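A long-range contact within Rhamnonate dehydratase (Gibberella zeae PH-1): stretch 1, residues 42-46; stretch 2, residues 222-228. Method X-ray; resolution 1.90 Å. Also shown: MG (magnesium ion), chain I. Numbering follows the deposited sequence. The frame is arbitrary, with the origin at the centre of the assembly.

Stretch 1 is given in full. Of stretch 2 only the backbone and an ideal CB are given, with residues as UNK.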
# COMPACT_ATOMS: atom_id res chain seq x y z
N ILE A 42 -1.12 -40.44 1.66
CA ILE A 42 -0.59 -39.12 1.98
C ILE A 42 -0.62 -38.23 0.74
O ILE A 42 -0.11 -38.62 -0.31
CB ILE A 42 0.86 -39.20 2.49
CG1 ILE A 42 0.93 -40.06 3.75
CG2 ILE A 42 1.39 -37.80 2.78
CD1 ILE A 42 2.34 -40.24 4.29
N SER A 43 -1.21 -37.05 0.86
CA SER A 43 -1.28 -36.12 -0.25
C SER A 43 0.10 -35.49 -0.44
O SER A 43 0.71 -35.01 0.52
CB SER A 43 -2.31 -35.03 0.04
OG SER A 43 -2.44 -34.13 -1.05
N THR A 44 0.60 -35.52 -1.68
CA THR A 44 1.92 -34.96 -1.99
C THR A 44 1.85 -34.20 -3.32
O THR A 44 0.84 -34.23 -4.01
CB THR A 44 2.99 -36.07 -2.13
OG1 THR A 44 2.86 -36.69 -3.42
CG2 THR A 44 2.82 -37.14 -1.05
N PRO A 45 2.94 -33.49 -3.68
CA PRO A 45 2.98 -32.73 -4.93
C PRO A 45 2.84 -33.63 -6.16
O PRO A 45 2.48 -33.17 -7.24
CB PRO A 45 4.35 -32.05 -4.88
CG PRO A 45 4.57 -31.84 -3.42
CD PRO A 45 4.12 -33.17 -2.84
N ALA A 46 3.14 -34.92 -5.98
CA ALA A 46 3.05 -35.88 -7.08
C ALA A 46 1.75 -36.68 -7.09
O ALA A 46 1.54 -37.51 -7.97
CB ALA A 46 4.25 -36.83 -7.03
N UNK A 222 -0.94 -32.13 8.58
CA UNK A 222 0.20 -31.92 7.70
C UNK A 222 -0.26 -32.14 6.26
O UNK A 222 -0.84 -33.18 5.94
CB UNK A 222 1.36 -32.85 8.06
N UNK A 223 0.01 -31.16 5.40
CA UNK A 223 -0.41 -31.25 4.00
C UNK A 223 0.72 -31.46 2.99
O UNK A 223 0.49 -31.48 1.78
CB UNK A 223 -1.17 -29.97 3.63
N UNK A 224 1.94 -31.61 3.50
CA UNK A 224 3.13 -31.85 2.67
C UNK A 224 3.15 -31.10 1.33
O UNK A 224 3.21 -31.72 0.26
CB UNK A 224 3.25 -33.35 2.39
N UNK A 225 3.13 -29.77 1.40
CA UNK A 225 3.16 -28.87 0.23
C UNK A 225 2.33 -29.34 -0.97
O UNK A 225 2.66 -29.05 -2.12
CB UNK A 225 4.61 -28.69 -0.22
N UNK A 226 1.22 -30.01 -0.71
CA UNK A 226 0.40 -30.57 -1.78
C UNK A 226 -0.88 -29.88 -2.21
O UNK A 226 -1.50 -30.31 -3.19
CB UNK A 226 0.02 -31.99 -1.37
N UNK A 227 -1.30 -28.82 -1.52
CA UNK A 227 -2.55 -28.17 -1.90
C UNK A 227 -2.33 -26.87 -2.67
O UNK A 227 -1.25 -26.62 -3.20
CB UNK A 227 -3.39 -27.89 -0.65
N UNK A 228 -3.38 -26.07 -2.74
CA UNK A 228 -3.32 -24.78 -3.41
C UNK A 228 -4.23 -23.84 -2.62
O UNK A 228 -4.96 -24.29 -1.74
CB UNK A 228 -3.74 -24.88 -4.88
MG MG I . 5.59 -31.20 7.99

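Position 222 has nothing of stretch 1 within 5.5 Å of its ideal CB, so stretch 1 sets no demand here. The magnesium ion does: it lies on the side to which CB points, and an acidic side chain, or another metal ligand, would suit. The residue is Asp222. Its OD2 binds MG at 2.2 Å. Its OD1 accepts a hydrogen bond from the backbone N of the residue at 224, at 2.9 Å, and another from water 2, itself a ligand of the metal.

Position 223 points its CB away from stretch 1. Many side chains would fit as far as this contact is concerned. It is Cys223, and its part is played by the backbone: its O accepts a hydrogen bond from the N of position 226 at 3.0 Å, closing a turn.

Position 224 points toward stretch 1. The ideal CB is 3.6 Å from Ser43 O and 4.9 Å from Thr44 CA. Phi and psi are 36/61, a left-handed conformation that glycine, asparagine or aspartate adopts most easily. The neighbouring Thr44 and Pro45 offer carbon to pack on, so an apolar or aromatic side chain would also suit. The residue is Tyr224, with chi1 t. Thr44 CB meets the ring edge at CD2, 3.8 Å away. Pro45 CD is also 3.8 Å from Tyr224 CD2, and 3.5 Å from Tyr224 O.

Position 225 is again left-handed, at 39/34. CB points sideways, 4.5 Å from Pro45 CG. A flexible apolar chain could reach the proline ring. It is Met225, present as selenomethionine. Its CG packs on Pro45 CG at 3.6 Å.

Position 226 points toward stretch 1 and has little room. The ideal CB is 3.3 Å from Ser43 OG and 3.5 Å from Thr44 C. Small residues suit: alanine would fit, while serine could also pair with the hydroxyl. The residue is Ser226, with chi1 p. Ser43 OG donates to Ser226 OG at 2.7 Å, and Ser226 OG donates onward to Cys223 O at 2.6 Å. Water 1 adds a bridge, donating to Thr44 O and Ser226 O.

Position 227 points its CB away, so the contact asks little of it. A longer apolar chain could still turn back. Leu227 does so: its CD2 comes within 4.2 Å of Ser43 OG.

Position 228 is out of reach of stretch 1, and many residues would suit. Asn228 is an N-cap, its side chain capping a backbone N just past the stretch.

Stretch 2 222-228: DCYMSLN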
# COMPACT_ATOMS: atom_id res chain seq x y z
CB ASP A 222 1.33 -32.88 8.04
CG ASP A 222 2.63 -32.51 7.36
OD1 ASP A 222 2.68 -32.52 6.11
OD2 ASP A 222 3.61 -32.21 8.08
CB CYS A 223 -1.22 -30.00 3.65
SG CYS A 223 -2.69 -29.75 4.70
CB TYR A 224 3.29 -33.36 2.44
CG TYR A 224 4.67 -33.80 1.96
CD1 TYR A 224 5.79 -33.62 2.77
CD2 TYR A 224 4.85 -34.36 0.70
CE1 TYR A 224 7.07 -33.99 2.33
CE2 TYR A 224 6.12 -34.74 0.25
CZ TYR A 224 7.22 -34.55 1.07
OH TYR A 224 8.48 -34.89 0.61
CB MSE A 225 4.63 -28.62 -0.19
CG MSE A 225 5.44 -29.86 -0.58
SE MSE A 225 7.39 -29.58 -0.73
CE MSE A 225 7.94 -31.40 -0.35
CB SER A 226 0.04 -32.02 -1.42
OG SER A 226 -0.91 -32.04 -0.37
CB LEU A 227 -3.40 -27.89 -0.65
CG LEU A 227 -3.49 -29.04 0.36
CD1 LEU A 227 -4.38 -28.62 1.52
CD2 LEU A 227 -4.04 -30.30 -0.32
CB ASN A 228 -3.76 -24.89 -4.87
CG ASN A 228 -5.19 -25.38 -5.02
OD1 ASN A 228 -6.13 -24.76 -4.52
ND2 ASN A 228 -5.35 -26.50 -5.71
O HOH W 1 -0.46 -31.92 -5.28
O HOH W 2 5.06 -31.22 5.77
O HOH W 3 6.44 -32.72 9.76
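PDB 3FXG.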